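Local structure of D-alanyl transferase DltD (Enterococcus faecium TX0133A04, 6PFX) at residues A[267-273]-A[386-392]; A[275-279]-A[321-327]; A[121-125]-A[183-188]; A[41-45]-A[82-86]. The protein probably transfers D-alanyl groups in the D-alanylation of lipoteichoic acid, a modification of the Gram-positive cell wall. One frame throughout, in Å; residues are numbered along the deposited sequence.

Contacts 1, 2 and 4 form a chain of neighbours running from the C-terminal tail to the heart of the domain, and contact 3 adds a branch. Contacts 1 and 2 share helix 271-284, with centres 13 Å apart, and meet at Q321: W386 NE1 lies 2.9 Å from Q321 OE1 and F272 O 3.0 Å from Q321 NE2, both probable hydrogen bonds. Contact 2 packs on contact 4, 15 Å away between centres, where V278 CG1 is 3.6 Å from M86 CE. Contact 3, 18 Å from contact 4, touches it through Q125 O and M84 CE at 3.4 Å. Contact 4 is next in sequence to S46, the probable nucleophile.

Contact 1: A[267-273]-A[386-392]; sequences RFSPEFS and WQHQIPD
The backbone at R267, F268 and S269 runs antiparallel to that of I390, H388 and Q387, with F268 CA and H388 CA 5.0 Å apart. This lays the C-terminal tail, as it leaves helix 384-388, against the turn into helix 271-284. S269 precedes that turn, and its OG takes E271 N in a capping bond and is also hydrogen-bonded to V108 O. Q387 O faces the turn and takes S269 N at 3.2 Å, the donor tilted 33° from the carbonyl plane, together with a CA-H...O contact from F268. The side chain of Q387 stays extended beyond CG, which puts NE2 3.0 Å from S273 OG; that hydroxyl is also bonded to F381 O. F268 CE1 lies 3.4 Å from H388 O, while Q387 O and Q389 O sit at the ring edge. R267 CB covers one face of the same ring. F272 and W386 meet obliquely, planes 84° apart, with F272 CB 3.6 Å from W386 NE1, the indole N-H being bonded to Q321. K317 gathers R267 O, W386 O and Q389 O by hydrogen bonds. R267, whose NH2 forms a salt bridge with D265, bends at chi3 (-52°) and lays CD and NH1 across P391. Its NH1 is linked to D392 by one water, which accepts from NH1 at 2.9 Å and donates to D392 OD1 at 2.7 Å.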
# COMPACT_ATOMS: atom_id res chain seq x y z
N ARG A 267 -0.42 7.84 15.70
CA ARG A 267 -1.78 7.52 16.08
C ARG A 267 -2.78 8.55 15.61
O ARG A 267 -3.98 8.28 15.68
CB ARG A 267 -1.90 7.33 17.60
CG ARG A 267 -1.11 6.13 18.13
CD ARG A 267 -1.04 6.07 19.65
NE ARG A 267 -0.58 7.35 20.17
CZ ARG A 267 -0.97 7.88 21.32
NH1 ARG A 267 -1.82 7.25 22.11
NH2 ARG A 267 -0.53 9.07 21.67
N PHE A 268 -2.32 9.70 15.10
CA PHE A 268 -3.20 10.82 14.75
C PHE A 268 -2.82 11.31 13.36
O PHE A 268 -1.69 11.74 13.15
CB PHE A 268 -3.03 11.98 15.75
CG PHE A 268 -3.12 11.55 17.17
CD1 PHE A 268 -4.27 10.97 17.65
CD2 PHE A 268 -2.03 11.66 18.01
CE1 PHE A 268 -4.33 10.53 18.96
CE2 PHE A 268 -2.10 11.23 19.31
CZ PHE A 268 -3.24 10.65 19.78
N SER A 269 -3.76 11.24 12.40
CA SER A 269 -3.34 11.59 11.04
C SER A 269 -4.52 11.71 10.10
O SER A 269 -5.49 10.96 10.24
CB SER A 269 -2.46 10.45 10.49
OG SER A 269 -1.93 10.74 9.21
N PRO A 270 -4.46 12.61 9.10
CA PRO A 270 -5.40 12.53 7.97
C PRO A 270 -5.33 11.20 7.26
O PRO A 270 -6.29 10.82 6.60
CB PRO A 270 -4.95 13.66 7.04
CG PRO A 270 -4.17 14.60 7.92
CD PRO A 270 -3.51 13.74 8.96
N GLU A 271 -4.21 10.47 7.38
CA GLU A 271 -4.07 9.20 6.68
C GLU A 271 -5.15 8.19 7.09
O GLU A 271 -5.47 7.30 6.30
CB GLU A 271 -2.68 8.61 6.93
CG GLU A 271 -2.42 7.32 6.14
CD GLU A 271 -2.12 7.50 4.65
OE1 GLU A 271 -1.79 8.62 4.20
OE2 GLU A 271 -2.19 6.49 3.91
N PHE A 272 -5.67 8.28 8.31
CA PHE A 272 -6.74 7.37 8.71
C PHE A 272 -7.96 7.56 7.83
O PHE A 272 -8.66 6.61 7.50
CB PHE A 272 -7.11 7.57 10.18
CG PHE A 272 -6.08 7.02 11.13
CD1 PHE A 272 -6.01 5.67 11.40
CD2 PHE A 272 -5.18 7.87 11.73
CE1 PHE A 272 -5.06 5.17 12.25
CE2 PHE A 272 -4.22 7.37 12.58
CZ PHE A 272 -4.17 6.01 12.84
N SER A 273 -8.23 8.81 7.44
CA SER A 273 -9.36 9.11 6.57
C SER A 273 -9.04 8.86 5.10
O SER A 273 -9.91 8.40 4.36
CB SER A 273 -9.85 10.53 6.87
OG SER A 273 -10.30 10.62 8.22
N TRP A 386 -12.21 11.11 14.15
CA TRP A 386 -11.51 9.85 14.00
C TRP A 386 -10.01 10.06 13.82
O TRP A 386 -9.19 9.35 14.43
CB TRP A 386 -12.09 9.03 12.84
CG TRP A 386 -11.31 7.75 12.67
CD1 TRP A 386 -10.52 7.40 11.62
CD2 TRP A 386 -11.20 6.71 13.63
NE1 TRP A 386 -9.92 6.19 11.86
CE2 TRP A 386 -10.34 5.73 13.09
CE3 TRP A 386 -11.76 6.49 14.89
CZ2 TRP A 386 -10.01 4.56 13.77
CZ3 TRP A 386 -11.44 5.33 15.56
CH2 TRP A 386 -10.60 4.36 14.99
N GLN A 387 -9.62 11.02 12.98
CA GLN A 387 -8.20 11.29 12.76
C GLN A 387 -7.48 11.56 14.07
O GLN A 387 -6.33 11.14 14.26
CB GLN A 387 -8.04 12.46 11.79
CG GLN A 387 -8.56 12.19 10.39
CD GLN A 387 -8.66 13.45 9.54
OE1 GLN A 387 -7.85 14.37 9.68
NE2 GLN A 387 -9.65 13.49 8.67
N HIS A 388 -8.15 12.23 15.01
CA HIS A 388 -7.56 12.61 16.29
C HIS A 388 -7.87 11.65 17.43
O HIS A 388 -7.43 11.88 18.56
CB HIS A 388 -8.05 14.02 16.68
CG HIS A 388 -7.76 15.08 15.66
ND1 HIS A 388 -6.66 15.04 14.83
CD2 HIS A 388 -8.43 16.22 15.35
CE1 HIS A 388 -6.67 16.10 14.04
NE2 HIS A 388 -7.73 16.83 14.34
N GLN A 389 -8.58 10.56 17.15
CA GLN A 389 -9.07 9.67 18.20
C GLN A 389 -7.91 8.95 18.88
O GLN A 389 -7.09 8.31 18.21
CB GLN A 389 -10.00 8.63 17.58
CG GLN A 389 -10.35 7.44 18.47
CD GLN A 389 -11.62 7.63 19.26
OE1 GLN A 389 -12.65 8.02 18.72
NE2 GLN A 389 -11.56 7.34 20.55
N ILE A 390 -7.88 8.99 20.21
CA ILE A 390 -6.90 8.22 20.98
C ILE A 390 -7.35 6.77 21.03
O ILE A 390 -8.52 6.51 21.35
CB ILE A 390 -6.75 8.81 22.39
CG1 ILE A 390 -6.37 10.28 22.29
CG2 ILE A 390 -5.71 8.02 23.17
CD1 ILE A 390 -6.22 10.99 23.64
N PRO A 391 -6.48 5.80 20.73
CA PRO A 391 -6.94 4.40 20.62
C PRO A 391 -7.39 3.76 21.92
O PRO A 391 -8.14 2.77 21.87
CB PRO A 391 -5.71 3.66 20.06
CG PRO A 391 -4.83 4.66 19.51
CD PRO A 391 -5.10 5.96 20.24
N ASP A 392 -6.95 4.25 23.08
CA ASP A 392 -7.01 3.43 24.29
C ASP A 392 -8.43 3.12 24.74
O ASP A 392 -8.66 2.06 25.33
CB ASP A 392 -6.26 4.12 25.43
CG ASP A 392 -4.81 4.33 25.13
OD1 ASP A 392 -4.48 4.64 23.96
OD2 ASP A 392 -3.99 4.21 26.07
O HOH W 1 -2.39 4.44 22.29

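Contact 2: A[275-279]-A[321-327]; sequences FQLVL and QLNSQGF
Q276 OE1 is gripped by two amides of the facing segment, Q325 NE2 at 2.9 Å and Q321 NE2 at 3.0 Å, both donors in its carbonyl plane on lone pairs. Q276 and Q325 come from opposite directions, and Q276 NE2 returns a bond to Q325 OE1 at 2.9 Å, giving a reciprocal, nearly coplanar amide pair. The bend of Q276 at chi2 (62°) turns its amide into this pairing. The rotation of Q325 is fixed further, because its NE2 also donates to Q321 O and its OE1 accepts from D378 N. The buried amides are satisfied partly by one another and partly by surrounding groups, W386 among them for Q321. Beside this polar cluster, L279 carries the apolar part. Its CD2 stands over one face of the F327 ring, 14° off the normal, and meets L322 CD2 at 3.7 Å. L322 CD2 also touches the rim of F275, near the ring plane, 3.8 Å from CE2. Y375 stacks on F327. A Schellman motif brings F327 here: G326 has positive phi, F327 N bonds to L322 O and G326 N to N323 O. Q325 N reaches L322 O from the opposite face. Helix 308-323 lies in the connection between parallel strands 288-293 and 330-332, a beta-alpha-beta crossover, and its packing beside helix 271-284 fits the layered alpha/beta fold of SGNH hydrolases.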
# COMPACT_ATOMS: atom_id res chain seq x y z
N PHE A 275 -7.12 6.42 4.28
CA PHE A 275 -7.26 4.97 4.31
C PHE A 275 -8.72 4.55 4.22
O PHE A 275 -9.04 3.55 3.57
CB PHE A 275 -6.60 4.43 5.60
CG PHE A 275 -6.56 2.92 5.68
CD1 PHE A 275 -5.78 2.22 4.81
CD2 PHE A 275 -7.28 2.22 6.63
CE1 PHE A 275 -5.74 0.86 4.84
CE2 PHE A 275 -7.24 0.83 6.67
CZ PHE A 275 -6.47 0.16 5.76
N GLN A 276 -9.62 5.34 4.81
CA GLN A 276 -11.04 5.05 4.69
C GLN A 276 -11.51 5.05 3.24
O GLN A 276 -12.43 4.31 2.89
CB GLN A 276 -11.87 6.03 5.53
CG GLN A 276 -13.34 5.68 5.54
CD GLN A 276 -13.69 4.31 6.14
OE1 GLN A 276 -12.93 3.70 6.90
NE2 GLN A 276 -14.87 3.84 5.79
N LEU A 277 -10.91 5.89 2.39
CA LEU A 277 -11.24 5.85 0.97
C LEU A 277 -10.93 4.47 0.39
O LEU A 277 -11.74 3.91 -0.35
CB LEU A 277 -10.44 6.90 0.22
CG LEU A 277 -10.80 8.36 0.45
CD1 LEU A 277 -9.80 9.28 -0.23
CD2 LEU A 277 -12.16 8.62 -0.15
N VAL A 278 -9.75 3.94 0.69
CA VAL A 278 -9.39 2.59 0.26
C VAL A 278 -10.43 1.58 0.71
O VAL A 278 -10.87 0.74 -0.08
CB VAL A 278 -7.99 2.23 0.80
CG1 VAL A 278 -7.69 0.78 0.62
CG2 VAL A 278 -6.92 3.13 0.15
N LEU A 279 -10.81 1.61 1.99
CA LEU A 279 -11.80 0.67 2.51
C LEU A 279 -13.15 0.82 1.82
O LEU A 279 -13.83 -0.17 1.52
CB LEU A 279 -11.94 0.88 4.02
CG LEU A 279 -10.68 0.66 4.84
CD1 LEU A 279 -11.02 0.66 6.34
CD2 LEU A 279 -9.99 -0.65 4.44
N GLN A 321 -10.66 0.24 13.02
CA GLN A 321 -11.26 0.75 11.79
C GLN A 321 -11.58 -0.39 10.83
O GLN A 321 -12.64 -0.40 10.18
CB GLN A 321 -10.32 1.76 11.12
CG GLN A 321 -10.90 2.49 9.88
CD GLN A 321 -10.02 3.66 9.45
OE1 GLN A 321 -9.07 4.03 10.16
NE2 GLN A 321 -10.30 4.24 8.28
N LEU A 322 -10.68 -1.37 10.75
CA LEU A 322 -10.87 -2.51 9.86
C LEU A 322 -11.98 -3.42 10.38
O LEU A 322 -12.97 -3.67 9.68
CB LEU A 322 -9.53 -3.25 9.73
CG LEU A 322 -8.47 -2.53 8.89
CD1 LEU A 322 -7.10 -3.16 9.02
CD2 LEU A 322 -8.87 -2.51 7.42
N ASN A 323 -11.83 -3.91 11.62
CA ASN A 323 -12.74 -4.90 12.16
C ASN A 323 -14.15 -4.36 12.31
O ASN A 323 -15.13 -5.08 12.08
CB ASN A 323 -12.24 -5.38 13.53
CG ASN A 323 -10.98 -6.20 13.44
OD1 ASN A 323 -10.66 -6.79 12.41
ND2 ASN A 323 -10.27 -6.28 14.55
N SER A 324 -14.29 -3.09 12.72
CA SER A 324 -15.62 -2.54 12.93
C SER A 324 -16.42 -2.51 11.64
O SER A 324 -17.65 -2.42 11.69
CB SER A 324 -15.54 -1.12 13.51
OG SER A 324 -15.04 -0.20 12.55
N GLN A 325 -15.75 -2.54 10.50
CA GLN A 325 -16.42 -2.47 9.21
C GLN A 325 -16.43 -3.79 8.47
O GLN A 325 -16.95 -3.85 7.35
CB GLN A 325 -15.75 -1.38 8.37
CG GLN A 325 -15.77 0.00 9.05
CD GLN A 325 -15.24 1.08 8.14
OE1 GLN A 325 -15.99 1.74 7.41
NE2 GLN A 325 -13.92 1.27 8.16
N GLY A 326 -15.91 -4.85 9.07
CA GLY A 326 -16.00 -6.17 8.49
C GLY A 326 -14.73 -6.69 7.85
O GLY A 326 -14.74 -7.82 7.32
N PHE A 327 -13.65 -5.92 7.89
CA PHE A 327 -12.35 -6.37 7.39
C PHE A 327 -11.65 -7.09 8.53
O PHE A 327 -11.08 -6.45 9.42
CB PHE A 327 -11.54 -5.17 6.91
CG PHE A 327 -12.15 -4.42 5.75
CD1 PHE A 327 -11.89 -4.81 4.44
CD2 PHE A 327 -12.93 -3.30 5.96
CE1 PHE A 327 -12.40 -4.12 3.38
CE2 PHE A 327 -13.44 -2.60 4.91
CZ PHE A 327 -13.18 -3.02 3.60

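Contact 3: A[121-125]-A[183-188]; sequences YSELQ and QWNMLK
E123 reaches from the first turn of helix 123-132 toward Q183 and L187 on helix 181-193. Its CB rests 3.9 Å from L187 CD1. With CG anti to the carbonyl carbon (chi1 -77°) and the chain extended beyond it, the carboxylate is carried out to the Q183 amide: CD lies 3.6 Å from Q183 NE2, and OE2 accepts a hydrogen bond from that NE2. At 3.3 Å and with an N-H...O angle of 127°, this bond is weak. The two flat groups stand at 89° to each other, and Q183 OE1 is bonded to Y127. L124 adds to the apolar part through one methyl, CD1, which approaches K188 CG at 3.6 Å and W184 CD1 at 4.0 Å. The indole is held from several sides: its N-H is bonded to D128, F131 stacks on it, and K188 CE lies over the centre of one face. S122 caps helix 123-132, its OG taking Q125 N at 3.1 Å. Leucine methyls, the lysine methylene and the indole thus do most of the joining of these two outlying helices, and the single weak E123-Q183 bond probably adds little to their hold.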
# COMPACT_ATOMS: atom_id res chain seq x y z
N TYR A 121 0.26 11.94 -8.37
CA TYR A 121 -0.97 12.58 -8.82
C TYR A 121 -1.16 12.34 -10.31
O TYR A 121 -0.27 12.64 -11.11
CB TYR A 121 -0.94 14.08 -8.54
CG TYR A 121 -2.12 14.79 -9.18
CD1 TYR A 121 -3.42 14.50 -8.79
CD2 TYR A 121 -1.92 15.73 -10.18
CE1 TYR A 121 -4.50 15.15 -9.38
CE2 TYR A 121 -2.99 16.38 -10.77
CZ TYR A 121 -4.28 16.09 -10.37
OH TYR A 121 -5.35 16.72 -10.95
N SER A 122 -2.32 11.78 -10.67
CA SER A 122 -2.62 11.37 -12.03
C SER A 122 -3.89 12.09 -12.46
O SER A 122 -4.97 11.82 -11.92
CB SER A 122 -2.85 9.86 -12.11
OG SER A 122 -3.31 9.50 -13.39
N GLU A 123 -3.77 13.03 -13.40
CA GLU A 123 -4.96 13.65 -13.96
C GLU A 123 -5.87 12.60 -14.59
O GLU A 123 -7.10 12.70 -14.50
CB GLU A 123 -4.58 14.69 -15.01
CG GLU A 123 -4.08 16.01 -14.45
CD GLU A 123 -3.66 16.98 -15.54
OE1 GLU A 123 -2.93 16.56 -16.46
OE2 GLU A 123 -4.07 18.15 -15.48
N LEU A 124 -5.27 11.60 -15.25
CA LEU A 124 -6.06 10.55 -15.91
C LEU A 124 -6.96 9.85 -14.90
O LEU A 124 -8.16 9.68 -15.13
CB LEU A 124 -5.13 9.54 -16.59
CG LEU A 124 -5.77 8.28 -17.17
CD1 LEU A 124 -6.84 8.56 -18.22
CD2 LEU A 124 -4.70 7.33 -17.76
N GLN A 125 -6.39 9.44 -13.76
CA GLN A 125 -7.16 8.71 -12.77
C GLN A 125 -8.14 9.61 -12.05
O GLN A 125 -9.23 9.15 -11.67
CB GLN A 125 -6.20 8.04 -11.79
CG GLN A 125 -5.39 6.94 -12.44
CD GLN A 125 -4.38 6.31 -11.51
OE1 GLN A 125 -4.09 6.84 -10.44
NE2 GLN A 125 -3.85 5.17 -11.92
N GLN A 183 -9.29 16.75 -22.84
CA GLN A 183 -8.04 16.40 -22.16
C GLN A 183 -8.06 14.95 -21.70
O GLN A 183 -7.05 14.24 -21.83
CB GLN A 183 -7.84 17.33 -20.97
CG GLN A 183 -6.52 17.13 -20.24
CD GLN A 183 -6.33 18.07 -19.06
OE1 GLN A 183 -7.28 18.68 -18.56
NE2 GLN A 183 -5.08 18.20 -18.61
N TRP A 184 -9.18 14.49 -21.16
CA TRP A 184 -9.29 13.11 -20.70
C TRP A 184 -9.00 12.13 -21.84
O TRP A 184 -8.22 11.19 -21.68
CB TRP A 184 -10.68 12.87 -20.13
CG TRP A 184 -10.90 11.56 -19.42
CD1 TRP A 184 -10.02 10.89 -18.63
CD2 TRP A 184 -12.11 10.79 -19.44
NE1 TRP A 184 -10.61 9.74 -18.15
CE2 TRP A 184 -11.89 9.66 -18.63
CE3 TRP A 184 -13.35 10.95 -20.05
CZ2 TRP A 184 -12.87 8.69 -18.43
CZ3 TRP A 184 -14.32 9.99 -19.85
CH2 TRP A 184 -14.07 8.87 -19.05
N ASN A 185 -9.63 12.35 -22.99
CA ASN A 185 -9.46 11.43 -24.12
C ASN A 185 -8.01 11.42 -24.57
O ASN A 185 -7.45 10.36 -24.88
CB ASN A 185 -10.37 11.84 -25.27
CG ASN A 185 -11.85 11.59 -24.98
OD1 ASN A 185 -12.19 10.78 -24.11
ND2 ASN A 185 -12.72 12.26 -25.71
N MET A 186 -7.37 12.59 -24.59
CA MET A 186 -5.96 12.68 -24.94
C MET A 186 -5.12 11.85 -23.99
O MET A 186 -4.26 11.07 -24.43
CB MET A 186 -5.55 14.16 -24.90
CG MET A 186 -4.06 14.44 -24.90
SD MET A 186 -3.68 16.18 -25.24
CE MET A 186 -4.36 17.03 -23.81
N LEU A 187 -5.37 11.99 -22.69
CA LEU A 187 -4.62 11.22 -21.70
C LEU A 187 -4.85 9.72 -21.88
O LEU A 187 -3.93 8.92 -21.69
CB LEU A 187 -5.00 11.68 -20.30
CG LEU A 187 -4.72 13.14 -19.95
CD1 LEU A 187 -5.44 13.54 -18.67
CD2 LEU A 187 -3.22 13.38 -19.82
N LYS A 188 -6.07 9.33 -22.26
CA LYS A 188 -6.36 7.91 -22.46
C LYS A 188 -5.59 7.35 -23.66
O LYS A 188 -5.01 6.26 -23.58
CB LYS A 188 -7.86 7.70 -22.62
CG LYS A 188 -8.61 7.73 -21.30
CD LYS A 188 -10.06 7.25 -21.41
CE LYS A 188 -10.95 8.27 -22.10
NZ LYS A 188 -12.38 7.85 -22.10

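Contact 4: A[41-45]-A[82-86]; sequences PFFGS and QYMMM
F43 ends strand 39-43 of the central parallel sheet and G44 follows it; Q82 and M86 of helix 79-89 meet them here, just before S46, the probable nucleophile of a Ser-His-Asp triad with H348 and D345. The strand and helix segments run nearly antiparallel, at 162°, their axes 10.9 Å apart. Q82 extends its chain toward the end of the strand, and its amide meets the backbone of G44 on both polar sides. G44 N donates to Q82 OE1, in the carbonyl plane and on a lone pair, in a short (2.6 Å) and bent bond, while Q82 NE2 gives G44 O a weak bond at 2.8 Å. G44 O has a second partner in the T77 hydroxyl, and Q82 NE2 also has a weak bond to Q78 O, just ahead of the helix. Q82 OE1 also lies in the plane of the F43 ring, at its edge, and 3.2 Å from F43 CB. M86 comes over a face of the same ring. Its chain is extended beyond CG (chi2 179°), which sets CE 3.5 Å above the ring centre as a CH-pi contact. The sulfur follows higher up in a Met-aromatic contact, SD being 4.8 Å from the F43 centroid, and M86 CG meets F43 CZ at 3.5 Å. Helix 79-89 connects strand 68-71 to strand 97-101 and passes over the intervening strand 39-43, a crossover that is consistent with the SGNH hydrolase fold, in which the nucleophile follows the first strand.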
# COMPACT_ATOMS: atom_id res chain seq x y z
N PRO A 41 -3.56 -7.93 -7.05
CA PRO A 41 -2.89 -6.67 -6.70
C PRO A 41 -2.32 -6.72 -5.29
O PRO A 41 -2.97 -7.21 -4.36
CB PRO A 41 -4.01 -5.62 -6.83
CG PRO A 41 -5.27 -6.40 -6.55
CD PRO A 41 -5.03 -7.77 -7.15
N PHE A 42 -1.06 -6.29 -5.16
CA PHE A 42 -0.38 -6.09 -3.88
C PHE A 42 -0.14 -4.59 -3.74
O PHE A 42 0.66 -4.01 -4.48
CB PHE A 42 0.96 -6.82 -3.84
CG PHE A 42 0.88 -8.30 -3.51
CD1 PHE A 42 0.14 -9.18 -4.29
CD2 PHE A 42 1.61 -8.80 -2.44
CE1 PHE A 42 0.10 -10.54 -3.98
CE2 PHE A 42 1.59 -10.14 -2.14
CZ PHE A 42 0.84 -11.02 -2.91
N PHE A 43 -0.86 -3.97 -2.81
CA PHE A 43 -0.74 -2.55 -2.52
C PHE A 43 0.20 -2.35 -1.34
O PHE A 43 0.25 -3.15 -0.41
CB PHE A 43 -2.10 -1.94 -2.17
CG PHE A 43 -3.08 -1.94 -3.30
CD1 PHE A 43 -3.09 -0.91 -4.23
CD2 PHE A 43 -4.01 -2.96 -3.45
CE1 PHE A 43 -3.99 -0.91 -5.28
CE2 PHE A 43 -4.90 -2.96 -4.50
CZ PHE A 43 -4.90 -1.93 -5.41
N GLY A 44 0.92 -1.23 -1.38
CA GLY A 44 1.84 -0.93 -0.31
C GLY A 44 2.72 0.26 -0.63
O GLY A 44 2.22 1.31 -1.04
N SER A 45 4.02 0.12 -0.43
CA SER A 45 4.97 1.18 -0.77
C SER A 45 6.32 0.54 -1.06
O SER A 45 6.37 -0.55 -1.62
CB SER A 45 5.00 2.28 0.29
OG SER A 45 5.08 1.76 1.60
N GLN A 82 -3.18 5.16 -3.62
CA GLN A 82 -3.63 3.81 -3.97
C GLN A 82 -5.14 3.74 -4.15
O GLN A 82 -5.63 2.94 -4.96
CB GLN A 82 -3.03 2.79 -3.02
CG GLN A 82 -1.54 2.57 -3.44
CD GLN A 82 -0.70 1.79 -2.45
OE1 GLN A 82 -0.35 0.64 -2.71
NE2 GLN A 82 -0.32 2.43 -1.36
N TYR A 83 -5.89 4.60 -3.45
CA TYR A 83 -7.30 4.74 -3.77
C TYR A 83 -7.51 5.13 -5.23
O TYR A 83 -8.41 4.61 -5.89
CB TYR A 83 -7.97 5.81 -2.89
CG TYR A 83 -9.42 6.06 -3.26
CD1 TYR A 83 -10.41 5.20 -2.84
CD2 TYR A 83 -9.80 7.15 -4.05
CE1 TYR A 83 -11.75 5.41 -3.17
CE2 TYR A 83 -11.13 7.36 -4.39
CZ TYR A 83 -12.10 6.49 -3.94
OH TYR A 83 -13.44 6.68 -4.26
N MET A 84 -6.71 6.08 -5.73
CA MET A 84 -6.88 6.52 -7.12
C MET A 84 -6.58 5.38 -8.08
O MET A 84 -7.22 5.27 -9.13
CB MET A 84 -5.96 7.70 -7.43
CG MET A 84 -6.19 8.92 -6.59
SD MET A 84 -7.89 9.46 -6.63
CE MET A 84 -8.20 9.47 -8.40
N MET A 85 -5.60 4.55 -7.76
CA MET A 85 -5.34 3.37 -8.57
C MET A 85 -6.55 2.44 -8.57
O MET A 85 -7.01 1.98 -9.62
CB MET A 85 -4.11 2.62 -8.06
CG MET A 85 -2.85 3.43 -8.11
SD MET A 85 -1.42 2.49 -7.53
CE MET A 85 -0.40 3.83 -6.92
N MET A 86 -7.09 2.16 -7.38
CA MET A 86 -8.20 1.22 -7.27
C MET A 86 -9.43 1.74 -8.01
O MET A 86 -10.08 1.00 -8.76
CB MET A 86 -8.57 1.03 -5.80
CG MET A 86 -7.55 0.31 -4.99
SD MET A 86 -8.13 0.21 -3.28
CE MET A 86 -6.68 -0.53 -2.55